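Local coordinates for protein putative fumarylpyruvate hydrolase (Burkholderia cenocepacia, PDB 4MAQ) that is a putative hydrolase of the fumarylacetoacetate hydrolase (FAH) family, modelled as an assembly of two chains, at residues A72-N83 and F232-P240; R100-V111 and V186-R195. One frame throughout, in Å; residues are numbered along the deposited sequence.

Contact 1: A72-N83 and F232-P240; sequences ASGTVAYPPLTN and FEFVVGAKP
V76 lays its CG2 methyl over one face of the F234 ring, a CH-pi contact with 3.7 Å from V76 CG2 to the ring centroid. A chi1 of 66° holds the F234 ring back over its own main chain, where V76 CG2 meets it on the buried side of the sheet. The backbones beneath them run parallel: 75-76 is an outermost strand, within this chain, of a mixed sheet, pairing with 230-236. V235 N bonds to G74 O (2.9 Å), V76 N to V235 O, and G237 N to V76 O. Where direct pairing stops, water carries it on, one molecule joining A72 O to E233 N and another G74 N to E233 O.

Past the strand, K239 is the side chain to follow. Its CG is anti to the backbone N (chi1 -174°) and the rest is extended, alongside Y78 and pointing the same way. K239 CB lies near Y78 CD1, and K239 CG is 3.9 Å from Y78 CE1. K239 CE then passes 3.5 Å from T82 O. At the tip, K239 NZ donates to N83 OD1 at 2.6 Å, in the carbonyl plane on a lone pair, while a water links NZ to Y78 OH. V236 CG1 meets the edge of the same tyrosine ring, 3.7 Å from Y78 CD2. Y78 CB rests against G237 O, which is buried here with no polar partner in the model. P240 packs on Y78 and on P80, which also touches S196 of the second subunit.

The chemistry thus changes along the contact: an apolar, backbone-bonded strand pair gives way to an exposed tail, held by proline packing on Y78 and P80 and by a polar tether of the K239 amine, N83 and water.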
loop_
_atom_site.group_PDB
_atom_site.type_symbol
_atom_site.label_atom_id
_atom_site.label_comp_id
_atom_site.label_asym_id
_atom_site.label_seq_id
_atom_site.Cartn_x
_atom_site.Cartn_y
_atom_site.Cartn_z
ATOM N N ALA B 72 -5.658 -18.382 -1.650
ATOM C CA ALA B 72 -5.101 -19.299 -0.645
ATOM C C ALA B 72 -5.345 -20.739 -1.120
ATOM O O ALA B 72 -6.012 -21.534 -0.458
ATOM C CB ALA B 72 -5.750 -19.055 0.704
ATOM N N SER B 73 -4.795 -21.048 -2.286
ATOM C CA SER B 73 -4.964 -22.347 -2.944
ATOM C C SER B 73 -3.885 -22.465 -3.993
ATOM O O SER B 73 -3.191 -21.494 -4.287
ATOM C CB SER B 73 -6.356 -22.458 -3.577
ATOM O OG SER B 73 -6.598 -21.383 -4.458
ATOM N N GLY B 74 -3.689 -23.664 -4.531
ATOM C CA GLY B 74 -2.644 -23.844 -5.509
ATOM C C GLY B 74 -1.281 -23.668 -4.882
ATOM O O GLY B 74 -0.996 -24.239 -3.829
ATOM N N THR B 75 -0.447 -22.877 -5.543
ATOM C CA THR B 75 0.904 -22.560 -5.079
ATOM C C THR B 75 0.925 -21.098 -4.661
ATOM O O THR B 75 0.339 -20.221 -5.359
ATOM C CB THR B 75 1.958 -22.817 -6.195
ATOM O OG1 THR B 75 1.927 -24.202 -6.551
ATOM C CG2 THR B 75 3.387 -22.444 -5.747
ATOM N N VAL B 76 1.612 -20.815 -3.560
ATOM C CA VAL B 76 1.829 -19.435 -3.135
ATOM C C VAL B 76 3.345 -19.264 -3.206
ATOM O O VAL B 76 4.087 -19.976 -2.539
ATOM C CB VAL B 76 1.277 -19.156 -1.719
ATOM C CG1 VAL B 76 1.764 -17.798 -1.205
ATOM C CG2 VAL B 76 -0.258 -19.217 -1.707
ATOM N N ALA B 77 3.807 -18.308 -4.005
ATOM C CA ALA B 77 5.247 -18.192 -4.243
ATOM C C ALA B 77 6.040 -17.865 -2.973
ATOM O O ALA B 77 5.598 -17.090 -2.129
ATOM C CB ALA B 77 5.516 -17.138 -5.300
ATOM N N TYR B 78 7.233 -18.436 -2.860
ATOM C CA TYR B 78 8.167 -18.059 -1.803
ATOM C C TYR B 78 8.923 -16.814 -2.313
ATOM O O TYR B 78 9.504 -16.862 -3.401
ATOM C CB TYR B 78 9.129 -19.228 -1.531
ATOM C CG TYR B 78 9.964 -19.091 -0.281
ATOM C CD1 TYR B 78 11.144 -18.357 -0.283
ATOM C CD2 TYR B 78 9.574 -19.725 0.912
ATOM C CE1 TYR B 78 11.905 -18.223 0.867
ATOM C CE2 TYR B 78 10.331 -19.600 2.064
ATOM C CZ TYR B 78 11.506 -18.852 2.031
ATOM O OH TYR B 78 12.292 -18.693 3.162
ATOM N N PRO B 79 8.874 -15.692 -1.571
ATOM C CA PRO B 79 9.391 -14.421 -2.094
ATOM C C PRO B 79 10.932 -14.383 -2.084
ATOM O O PRO B 79 11.557 -15.165 -1.368
ATOM C CB PRO B 79 8.822 -13.389 -1.094
ATOM C CG PRO B 79 8.787 -14.146 0.199
ATOM C CD PRO B 79 8.371 -15.552 -0.193
ATOM N N PRO B 80 11.516 -13.463 -2.870
ATOM C CA PRO B 80 12.953 -13.231 -2.818
ATOM C C PRO B 80 13.322 -12.511 -1.505
ATOM O O PRO B 80 12.431 -12.091 -0.723
ATOM C CB PRO B 80 13.199 -12.319 -4.036
ATOM C CG PRO B 80 11.917 -11.537 -4.170
ATOM C CD PRO B 80 10.829 -12.483 -3.740
ATOM N N LEU B 81 14.621 -12.366 -1.254
ATOM C CA LEU B 81 15.145 -11.546 -0.136
ATOM C C LEU B 81 14.734 -12.036 1.246
ATOM O O LEU B 81 14.677 -11.254 2.205
ATOM C CB LEU B 81 14.694 -10.085 -0.209
ATOM C CG LEU B 81 15.128 -9.169 -1.327
ATOM C CD1 LEU B 81 14.821 -7.735 -0.917
ATOM C CD2 LEU B 81 16.606 -9.330 -1.644
ATOM N N THR B 82 14.460 -13.321 1.371
ATOM C CA THR B 82 14.197 -13.864 2.683
ATOM C C THR B 82 14.698 -15.293 2.865
ATOM O O THR B 82 14.744 -16.079 1.909
ATOM C CB THR B 82 12.698 -13.788 3.065
ATOM O OG1 THR B 82 12.556 -14.032 4.466
ATOM C CG2 THR B 82 11.877 -14.838 2.352
ATOM N N ASN B 83 15.112 -15.604 4.087
ATOM C CA ASN B 83 15.352 -16.977 4.487
ATOM C C ASN B 83 14.436 -17.298 5.674
ATOM O O ASN B 83 14.635 -18.301 6.353
ATOM C CB ASN B 83 16.819 -17.181 4.914
ATOM C CG ASN B 83 17.835 -16.610 3.922
ATOM O OD1 ASN B 83 17.905 -17.044 2.775
ATOM N ND2 ASN B 83 18.643 -15.634 4.377
ATOM N N PHE B 232 -8.721 -23.771 3.904
ATOM C CA PHE B 232 -7.857 -23.662 2.745
ATOM C C PHE B 232 -6.745 -24.697 2.804
ATOM O O PHE B 232 -6.427 -25.270 3.886
ATOM C CB PHE B 232 -7.241 -22.258 2.597
ATOM C CG PHE B 232 -6.281 -21.908 3.684
ATOM C CD1 PHE B 232 -4.950 -22.300 3.626
ATOM C CD2 PHE B 232 -6.704 -21.154 4.788
ATOM C CE1 PHE B 232 -4.056 -21.974 4.650
ATOM C CE2 PHE B 232 -5.815 -20.829 5.816
ATOM C CZ PHE B 232 -4.489 -21.252 5.747
ATOM N N GLU B 233 -6.145 -24.901 1.632
ATOM C CA GLU B 233 -4.966 -25.759 1.479
ATOM C C GLU B 233 -4.145 -25.210 0.314
ATOM O O GLU B 233 -4.677 -25.022 -0.766
ATOM C CB GLU B 233 -5.403 -27.201 1.218
ATOM C CG GLU B 233 -4.254 -28.192 0.942
ATOM C CD GLU B 233 -4.656 -29.649 1.114
ATOM O OE1 GLU B 233 -5.683 -29.944 1.800
ATOM O OE2 GLU B 233 -3.949 -30.526 0.570
ATOM N N PHE B 234 -2.870 -24.914 0.547
ATOM C CA PHE B 234 -1.974 -24.481 -0.544
ATOM C C PHE B 234 -0.567 -24.957 -0.269
ATOM O O PHE B 234 -0.252 -25.394 0.849
ATOM C CB PHE B 234 -2.036 -22.947 -0.783
ATOM C CG PHE B 234 -1.510 -22.078 0.350
ATOM C CD1 PHE B 234 -0.146 -21.867 0.528
ATOM C CD2 PHE B 234 -2.392 -21.389 1.192
ATOM C CE1 PHE B 234 0.324 -21.017 1.533
ATOM C CE2 PHE B 234 -1.926 -20.532 2.189
ATOM C CZ PHE B 234 -0.564 -20.355 2.376
ATOM N N VAL B 235 0.269 -24.916 -1.302
ATOM C CA VAL B 235 1.650 -25.340 -1.192
ATOM C C VAL B 235 2.554 -24.120 -1.402
ATOM O O VAL B 235 2.349 -23.335 -2.333
ATOM C CB VAL B 235 1.968 -26.464 -2.227
ATOM C CG1 VAL B 235 3.439 -26.835 -2.219
ATOM C CG2 VAL B 235 1.120 -27.698 -1.931
ATOM N N VAL B 236 3.544 -23.954 -0.535
ATOM C CA VAL B 236 4.535 -22.881 -0.687
ATOM C C VAL B 236 5.481 -23.229 -1.836
ATOM O O VAL B 236 5.968 -24.378 -1.927
ATOM C CB VAL B 236 5.321 -22.701 0.614
ATOM C CG1 VAL B 236 6.373 -21.614 0.470
ATOM C CG2 VAL B 236 4.362 -22.332 1.740
ATOM N N GLY B 237 5.721 -22.261 -2.715
ATOM C CA GLY B 237 6.605 -22.484 -3.845
ATOM C C GLY B 237 8.075 -22.615 -3.474
ATOM O O GLY B 237 8.480 -22.498 -2.299
ATOM N N ALA B 238 8.877 -22.862 -4.503
ATOM C CA ALA B 238 10.318 -23.033 -4.356
ATOM C C ALA B 238 10.982 -21.676 -4.093
ATOM O O ALA B 238 10.544 -20.640 -4.590
ATOM C CB ALA B 238 10.908 -23.673 -5.621
ATOM N N LYS B 239 12.080 -21.697 -3.343
ATOM C CA LYS B 239 12.868 -20.496 -3.106
ATOM C C LYS B 239 13.531 -20.027 -4.409
ATOM O O LYS B 239 14.150 -20.825 -5.116
ATOM C CB LYS B 239 13.906 -20.771 -2.017
ATOM C CG LYS B 239 14.712 -19.569 -1.564
ATOM C CD LYS B 239 15.617 -19.960 -0.398
ATOM C CE LYS B 239 16.299 -18.760 0.251
ATOM N NZ LYS B 239 16.879 -19.114 1.581
ATOM N N PRO B 240 13.389 -18.733 -4.737
ATOM C CA PRO B 240 13.970 -18.234 -5.996
ATOM C C PRO B 240 15.474 -18.061 -5.881
ATOM O O PRO B 240 16.154 -17.939 -6.901
ATOM C CB PRO B 240 13.271 -16.882 -6.188
ATOM C CG PRO B 240 12.930 -16.436 -4.796
ATOM C CD PRO B 240 12.654 -17.678 -3.996
ATOM O OXT PRO B 240 16.032 -18.038 -4.774
HETATM O O HOH W 1 -7.696 -23.687 -0.557
HETATM O O HOH W 2 -4.902 -26.121 -3.427
HETATM O O HOH W 3 8.147 -19.663 -5.368
HETATM O O HOH W 4 14.733 -20.238 2.999
#

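Contact 2: R100-V111 and V186-R195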
loop_
_atom_site.group_PDB
_atom_site.type_symbol
_atom_site.label_atom_id
_atom_site.label_comp_id
_atom_site.label_asym_id
_atom_site.label_seq_id
_atom_site.Cartn_x
_atom_site.Cartn_y
_atom_site.Cartn_z
ATOM N N ARG B 100 -16.322 7.279 7.145
ATOM C CA ARG B 100 -15.289 7.781 8.045
ATOM C C ARG B 100 -15.875 7.973 9.441
ATOM O O ARG B 100 -17.091 8.194 9.591
ATOM C CB ARG B 100 -14.595 9.049 7.524
ATOM C CG ARG B 100 -15.441 10.287 7.503
ATOM C CD ARG B 100 -14.588 11.507 7.158
ATOM N NE ARG B 100 -13.879 11.388 5.873
ATOM C CZ ARG B 100 -14.438 11.532 4.671
ATOM N NH1 ARG B 100 -15.755 11.762 4.546
ATOM N NH2 ARG B 100 -13.673 11.436 3.590
ATOM N N SER B 101 -15.011 7.870 10.458
ATOM C CA SER B 101 -15.439 8.047 11.852
ATOM C C SER B 101 -16.693 7.210 12.158
ATOM O O SER B 101 -17.703 7.712 12.674
ATOM C CB SER B 101 -15.644 9.538 12.148
ATOM O OG SER B 101 -14.395 10.211 12.075
ATOM N N ILE B 102 -16.602 5.917 11.843
ATOM C CA ILE B 102 -17.705 4.989 12.006
ATOM C C ILE B 102 -17.805 4.600 13.482
ATOM O O ILE B 102 -16.814 4.202 14.095
ATOM C CB ILE B 102 -17.483 3.718 11.139
ATOM C CG1 ILE B 102 -17.360 4.092 9.660
ATOM C CG2 ILE B 102 -18.617 2.706 11.358
ATOM C CD1 ILE B 102 -16.849 2.959 8.794
ATOM N N ASP B 103 -18.996 4.716 14.057
ATOM C CA ASP B 103 -19.182 4.273 15.438
ATOM C C ASP B 103 -19.179 2.740 15.462
ATOM O O ASP B 103 -19.756 2.108 14.561
ATOM C CB ASP B 103 -20.520 4.788 15.992
ATOM C CG ASP B 103 -20.685 4.528 17.483
ATOM O OD1 ASP B 103 -21.129 3.427 17.870
ATOM O OD2 ASP B 103 -20.365 5.430 18.278
ATOM N N PRO B 104 -18.539 2.133 16.499
ATOM C CA PRO B 104 -18.568 0.673 16.599
ATOM C C PRO B 104 -19.967 0.091 16.499
ATOM O O PRO B 104 -20.133 -0.975 15.898
ATOM C CB PRO B 104 -17.921 0.400 17.958
ATOM C CG PRO B 104 -16.959 1.535 18.117
ATOM C CD PRO B 104 -17.670 2.733 17.538
ATOM N N ALA B 105 -20.967 0.778 17.051
ATOM C CA ALA B 105 -22.334 0.267 16.985
ATOM C C ALA B 105 -22.872 0.150 15.560
ATOM O O ALA B 105 -23.806 -0.595 15.312
ATOM C CB ALA B 105 -23.264 1.119 17.842
ATOM N N ASP B 106 -22.276 0.888 14.623
ATOM C CA ASP B 106 -22.697 0.908 13.214
ATOM C C ASP B 106 -21.734 0.143 12.304
ATOM O O ASP B 106 -21.989 -0.005 11.112
ATOM C CB ASP B 106 -22.755 2.359 12.717
ATOM C CG ASP B 106 -23.748 3.202 13.495
ATOM O OD1 ASP B 106 -24.809 2.667 13.864
ATOM O OD2 ASP B 106 -23.473 4.403 13.730
ATOM N N ALA B 107 -20.624 -0.312 12.862
ATOM C CA ALA B 107 -19.537 -0.815 12.030
ATOM C C ALA B 107 -19.863 -2.086 11.240
ATOM O O ALA B 107 -19.513 -2.201 10.058
ATOM C CB ALA B 107 -18.293 -1.019 12.865
ATOM N N LEU B 108 -20.573 -3.023 11.868
ATOM C CA LEU B 108 -20.895 -4.258 11.162
ATOM C C LEU B 108 -21.795 -4.018 9.949
ATOM O O LEU B 108 -21.756 -4.797 9.011
ATOM C CB LEU B 108 -21.458 -5.319 12.121
ATOM C CG LEU B 108 -20.444 -5.833 13.158
ATOM C CD1 LEU B 108 -21.125 -6.831 14.084
ATOM C CD2 LEU B 108 -19.209 -6.453 12.514
ATOM N N SER B 109 -22.563 -2.927 9.938
ATOM C CA SER B 109 -23.367 -2.604 8.756
ATOM C C SER B 109 -22.533 -2.240 7.540
ATOM O O SER B 109 -23.056 -2.202 6.429
ATOM C CB SER B 109 -24.371 -1.494 9.022
ATOM O OG SER B 109 -23.750 -0.222 8.996
ATOM N N HIS B 110 -21.249 -1.950 7.765
ATOM C CA HIS B 110 -20.314 -1.680 6.674
ATOM C C HIS B 110 -19.671 -2.934 6.126
ATOM O O HIS B 110 -18.897 -2.838 5.160
ATOM C CB HIS B 110 -19.213 -0.712 7.141
ATOM C CG HIS B 110 -19.717 0.681 7.427
ATOM N ND1 HIS B 110 -19.540 1.732 6.547
ATOM C CD2 HIS B 110 -20.414 1.184 8.478
ATOM C CE1 HIS B 110 -20.089 2.823 7.055
ATOM N NE2 HIS B 110 -20.619 2.519 8.228
ATOM N N VAL B 111 -19.939 -4.090 6.734
ATOM C CA VAL B 111 -19.250 -5.327 6.329
ATOM C C VAL B 111 -20.033 -6.068 5.247
ATOM O O VAL B 111 -21.209 -6.382 5.442
ATOM C CB VAL B 111 -19.037 -6.259 7.539
ATOM C CG1 VAL B 111 -18.489 -7.615 7.122
ATOM C CG2 VAL B 111 -18.113 -5.580 8.545
ATOM N N VAL B 186 -14.083 -6.867 15.957
ATOM C CA VAL B 186 -14.180 -6.366 14.594
ATOM C C VAL B 186 -14.827 -4.968 14.499
ATOM O O VAL B 186 -14.285 -4.112 13.808
ATOM C CB VAL B 186 -14.889 -7.410 13.693
ATOM C CG1 VAL B 186 -15.277 -6.816 12.343
ATOM C CG2 VAL B 186 -13.994 -8.635 13.535
ATOM N N PRO B 187 -15.956 -4.705 15.218
ATOM C CA PRO B 187 -16.553 -3.360 15.078
ATOM C C PRO B 187 -15.595 -2.242 15.520
ATOM O O PRO B 187 -15.599 -1.157 14.917
ATOM C CB PRO B 187 -17.778 -3.398 16.016
ATOM C CG PRO B 187 -18.113 -4.843 16.161
ATOM C CD PRO B 187 -16.812 -5.599 16.025
ATOM N N ASP B 188 -14.787 -2.497 16.550
ATOM C CA ASP B 188 -13.822 -1.491 17.010
ATOM C C ASP B 188 -12.645 -1.353 16.067
ATOM O O ASP B 188 -12.162 -0.263 15.852
ATOM C CB ASP B 188 -13.311 -1.797 18.405
ATOM C CG ASP B 188 -14.394 -1.715 19.427
ATOM O OD1 ASP B 188 -14.883 -0.613 19.645
ATOM O OD2 ASP B 188 -14.756 -2.750 19.970
ATOM N N VAL B 189 -12.198 -2.463 15.486
ATOM C CA VAL B 189 -11.133 -2.395 14.494
ATOM C C VAL B 189 -11.578 -1.533 13.300
ATOM O O VAL B 189 -10.833 -0.653 12.848
ATOM C CB VAL B 189 -10.694 -3.799 14.053
ATOM C CG1 VAL B 189 -9.685 -3.691 12.927
ATOM C CG2 VAL B 189 -10.037 -4.503 15.237
ATOM N N ILE B 190 -12.797 -1.779 12.816
ATOM C CA ILE B 190 -13.359 -0.997 11.717
ATOM C C ILE B 190 -13.398 0.484 12.091
ATOM O O ILE B 190 -12.992 1.342 11.317
ATOM C CB ILE B 190 -14.765 -1.490 11.350
ATOM C CG1 ILE B 190 -14.667 -2.870 10.676
ATOM C CG2 ILE B 190 -15.519 -0.467 10.510
ATOM C CD1 ILE B 190 -15.990 -3.581 10.571
ATOM N N ALA B 191 -13.931 0.793 13.270
ATOM C CA ALA B 191 -13.991 2.176 13.747
ATOM C C ALA B 191 -12.603 2.856 13.747
ATOM O O ALA B 191 -12.455 3.980 13.252
ATOM C CB ALA B 191 -14.633 2.224 15.135
ATOM N N TYR B 192 -11.589 2.164 14.274
ATOM C CA TYR B 192 -10.239 2.699 14.337
ATOM C C TYR B 192 -9.678 2.990 12.932
ATOM O O TYR B 192 -9.120 4.078 12.696
ATOM C CB TYR B 192 -9.321 1.721 15.064
ATOM C CG TYR B 192 -9.190 1.961 16.545
ATOM C CD1 TYR B 192 -8.510 3.078 17.001
ATOM C CD2 TYR B 192 -9.737 1.086 17.481
ATOM C CE1 TYR B 192 -8.361 3.332 18.345
ATOM C CE2 TYR B 192 -9.604 1.329 18.847
ATOM C CZ TYR B 192 -8.913 2.462 19.273
ATOM O OH TYR B 192 -8.731 2.763 20.608
ATOM N N VAL B 193 -9.855 2.063 11.987
ATOM C CA VAL B 193 -9.326 2.331 10.643
ATOM C C VAL B 193 -10.024 3.569 10.074
ATOM O O VAL B 193 -9.375 4.448 9.491
ATOM C CB VAL B 193 -9.498 1.144 9.664
ATOM C CG1 VAL B 193 -9.117 1.555 8.236
ATOM C CG2 VAL B 193 -8.658 -0.051 10.117
ATOM N N SER B 194 -11.338 3.663 10.289
ATOM C CA SER B 194 -12.134 4.768 9.733
ATOM C C SER B 194 -11.817 6.142 10.328
ATOM O O SER B 194 -12.296 7.146 9.817
ATOM C CB SER B 194 -13.630 4.486 9.916
ATOM O OG SER B 194 -14.051 4.768 11.248
ATOM N N ARG B 195 -11.037 6.190 11.411
ATOM C CA ARG B 195 -10.620 7.467 11.977
ATOM C C ARG B 195 -9.275 7.921 11.393
ATOM O O ARG B 195 -8.879 9.058 11.602
ATOM C CB ARG B 195 -10.590 7.411 13.518
ATOM C CG ARG B 195 -11.987 7.236 14.103
ATOM C CD ARG B 195 -12.032 7.435 15.607
ATOM N NE ARG B 195 -11.397 6.359 16.363
ATOM C CZ ARG B 195 -12.055 5.353 16.948
ATOM N NH1 ARG B 195 -13.376 5.255 16.858
ATOM N NH2 ARG B 195 -11.383 4.431 17.623
HETATM O O HOH W 5 -14.936 6.025 14.875
#
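I102 reaches S194 and I190 on helix 186-196 while its CD1 also lies 3.6 Å above the plane of the H110 imidazole, over the centre of one face; D106 O meets the edge of that ring in plane. On the helix, R195 NH2 sits above the centre of one face of the Y192 ring, which also meets W184 edge-to-face. One face of the R195 guanidinium meets A191 O and Y192 CA near its rim, with Y192 CE1 in plane at its edge. A water joins R195 NH1 to I102 O.

In this FAH-family chain, a short, weakly bonded helix at about 104-107, followed by a 3-10 turn, packs against a regular helix. D103 is the N-cap of the short one, its OD1 accepting from A105 N.

The two approach closely where A107 and A191 face the partner. A107 CB rests 3.4 Å from P187 O and 3.7 Å from I190 CG2, and the P104 ring lies across D188 and against A191. Further along, L108 meets V186 and P187, while V111, leading into strand 111-122, touches I190 CD1 with its CG2 at 3.6 Å. Helix 186-196 sits against the central mixed sheet, V186 on V93 and V189 and I190 on I205.

The polar part gathers at S194. Its carbonyl takes S101 N at 2.9 Å, almost straight at the hydrogen (175°). A chi1 of 79° tucks S194 OG back over the helix backbone, where it donates to A191 O at 2.7 Å and accepts from I102 N at 2.9 Å.

How the contacts relate
Both contacts are partly buried, yet they lie on opposite sides of the chain's centre, their own centres about 33 Å apart and their nearest atoms about 17 Å apart. Both segments of contact 2 fall between those of contact 1 in sequence. Contact 1 pairs an edge strand with strand 230-236 and packs the C-terminal tail on the loop after that edge strand, through backbone bonds and bridging waters together with aromatic and aliphatic packing; contact 2 joins two helices through aliphatic packing, with its polar links gathered at one helix end. Strand 85-95 is a shared neighbour, touched by Y78 and F232 and by V111 and V186. The dimer brings them nearer: L81 packs on R195 of the second subunit.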